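Local coordinates for uridylate kinase (Archaeoglobus fulgidus, PDB 2IJ9), which probably catalyses the reversible, ATP-dependent phosphorylation of UMP to UDP in pyrimidine nucleotide biosynthesis, at residues V131-T136 with Y196-T201. The protein carries 1 engineered substitution. Sequence-based numbering, arbitrary orientation.
Sequences VFINAT and YVILGT
I133 and Y196 pair as neighbours on two parallel strands, 131-136 and 195-199, in the central sheet of the amino acid kinase fold. Five backbone hydrogen bonds join the segments in an unbroken ladder. Y196 N donates to F132 O (2.8 Å), and N134 N to Y196 O (2.9 Å). I198 N donates to N134 O in a nearly straight bond (169° at the hydrogen), then T136 N to I198 O. The last rung lies past the end of the second strand, where G200 N reaches T136 O at 2.6 Å.

Apolar contacts form on the face of I133, A135, Y196 and I198. I133 CG2 touches I198 CD1 at 3.9 Å, and the two side chains cross obliquely. From the start of its strand, V131 sends CG2, the branch anti to its backbone N, to the edge of the Y196 ring, near the ring plane and 3.8 Å from CD1. Helix 202-209 packs over I133, Y196 and I198. The Y196 hydroxyl is hydrogen-bonded to E212 O.

T136 CG2 lies 4.1 Å from V197 CG1. T136 is a predicted ATP-binding residue, so the ladder runs to the probable nucleotide site. At that end G200 centres an inverse gamma turn, and A135 CB rests against G200 CA at 3.6 Å.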
loop_
_atom_site.group_PDB
_atom_site.type_symbol
_atom_site.label_atom_id
_atom_site.label_comp_id
_atom_site.label_asym_id
_atom_site.label_seq_id
_atom_site.Cartn_x
_atom_site.Cartn_y
_atom_site.Cartn_z
ATOM N N VAL B 131 22.297 -7.743 -24.115
ATOM C CA VAL B 131 21.503 -6.525 -24.052
ATOM C C VAL B 131 21.069 -6.206 -22.622
ATOM O O VAL B 131 20.524 -7.063 -21.904
ATOM C CB VAL B 131 20.280 -6.572 -25.054
ATOM C CG1 VAL B 131 19.349 -7.771 -24.775
ATOM C CG2 VAL B 131 19.521 -5.253 -25.080
ATOM N N PHE B 132 21.347 -4.967 -22.217
ATOM C CA PHE B 132 20.881 -4.438 -20.941
ATOM C C PHE B 132 19.645 -3.552 -21.122
ATOM O O PHE B 132 19.752 -2.422 -21.580
ATOM C CB PHE B 132 21.997 -3.646 -20.264
ATOM C CG PHE B 132 21.591 -2.994 -18.967
ATOM C CD1 PHE B 132 20.580 -3.532 -18.170
ATOM C CD2 PHE B 132 22.257 -1.857 -18.525
ATOM C CE1 PHE B 132 20.217 -2.922 -16.983
ATOM C CE2 PHE B 132 21.910 -1.251 -17.325
ATOM C CZ PHE B 132 20.892 -1.786 -16.552
ATOM N N ILE B 133 18.485 -4.068 -20.727
ATOM C CA ILE B 133 17.231 -3.334 -20.831
ATOM C C ILE B 133 16.835 -2.707 -19.487
ATOM O O ILE B 133 16.448 -3.397 -18.534
ATOM C CB ILE B 133 16.114 -4.243 -21.359
ATOM C CG1 ILE B 133 16.563 -4.899 -22.665
ATOM C CG2 ILE B 133 14.824 -3.452 -21.555
ATOM C CD1 ILE B 133 15.550 -5.839 -23.248
ATOM N N ASN B 134 16.947 -1.386 -19.420
ATOM C CA ASN B 134 16.670 -0.645 -18.194
ATOM C C ASN B 134 15.233 -0.064 -18.165
ATOM O O ASN B 134 14.997 1.077 -18.587
ATOM C CB ASN B 134 17.729 0.451 -17.997
ATOM C CG ASN B 134 17.603 1.140 -16.671
ATOM O OD1 ASN B 134 17.190 0.537 -15.673
ATOM N ND2 ASN B 134 17.959 2.416 -16.642
ATOM N N ALA B 135 14.284 -0.858 -17.666
ATOM C CA ALA B 135 12.872 -0.483 -17.663
ATOM C C ALA B 135 12.536 0.479 -16.532
ATOM O O ALA B 135 12.297 0.055 -15.399
ATOM C CB ALA B 135 12.015 -1.711 -17.560
ATOM N N THR B 136 12.503 1.767 -16.856
ATOM C CA THR B 136 12.204 2.814 -15.886
ATOM C C THR B 136 10.772 3.371 -16.065
ATOM O O THR B 136 9.990 2.850 -16.868
ATOM C CB THR B 136 13.309 3.928 -15.895
ATOM O OG1 THR B 136 12.968 4.977 -14.976
ATOM C CG2 THR B 136 13.513 4.512 -17.288
ATOM N N TYR B 196 19.262 -0.203 -23.297
ATOM C CA TYR B 196 18.021 0.491 -23.543
ATOM C C TYR B 196 17.646 1.235 -22.267
ATOM O O TYR B 196 17.923 0.769 -21.154
ATOM C CB TYR B 196 16.925 -0.503 -23.910
ATOM C CG TYR B 196 16.986 -0.961 -25.343
ATOM C CD1 TYR B 196 17.884 -1.944 -25.744
ATOM C CD2 TYR B 196 16.139 -0.409 -26.303
ATOM C CE1 TYR B 196 17.937 -2.367 -27.059
ATOM C CE2 TYR B 196 16.182 -0.826 -27.623
ATOM C CZ TYR B 196 17.083 -1.804 -27.997
ATOM O OH TYR B 196 17.127 -2.216 -29.311
ATOM N N VAL B 197 17.050 2.412 -22.434
ATOM C CA VAL B 197 16.457 3.148 -21.324
ATOM C C VAL B 197 15.002 3.425 -21.705
ATOM O O VAL B 197 14.736 4.190 -22.637
ATOM C CB VAL B 197 17.213 4.462 -21.063
ATOM C CG1 VAL B 197 16.436 5.331 -20.070
ATOM C CG2 VAL B 197 18.620 4.154 -20.543
ATOM N N ILE B 198 14.059 2.777 -21.027
ATOM C CA ILE B 198 12.699 2.766 -21.547
ATOM C C ILE B 198 11.609 2.932 -20.494
ATOM O O ILE B 198 11.844 2.725 -19.307
ATOM C CB ILE B 198 12.427 1.498 -22.394
ATOM C CG1 ILE B 198 12.601 0.233 -21.545
ATOM C CG2 ILE B 198 13.317 1.500 -23.646
ATOM C CD1 ILE B 198 11.904 -0.996 -22.119
ATOM N N LEU B 199 10.420 3.328 -20.939
ATOM C CA LEU B 199 9.251 3.232 -20.100
ATOM C C LEU B 199 8.884 1.749 -19.916
ATOM O O LEU B 199 8.508 1.047 -20.865
ATOM C CB LEU B 199 8.105 4.061 -20.678
ATOM C CG LEU B 199 6.934 4.208 -19.707
ATOM C CD1 LEU B 199 6.524 5.663 -19.584
ATOM C CD2 LEU B 199 5.746 3.285 -20.073
ATOM N N GLY B 200 9.022 1.288 -18.679
ATOM C CA GLY B 200 8.866 -0.114 -18.358
ATOM C C GLY B 200 7.460 -0.644 -18.519
ATOM O O GLY B 200 6.696 -0.697 -17.558
ATOM N N THR B 201 7.115 -1.033 -19.739
ATOM C CA THR B 201 5.879 -1.756 -19.959
ATOM C C THR B 201 6.196 -2.986 -20.784
ATOM O O THR B 201 7.055 -2.931 -21.674
ATOM C CB THR B 201 4.821 -0.875 -20.647
ATOM O OG1 THR B 201 3.817 -1.703 -21.249
ATOM C CG2 THR B 201 5.450 -0.016 -21.716
#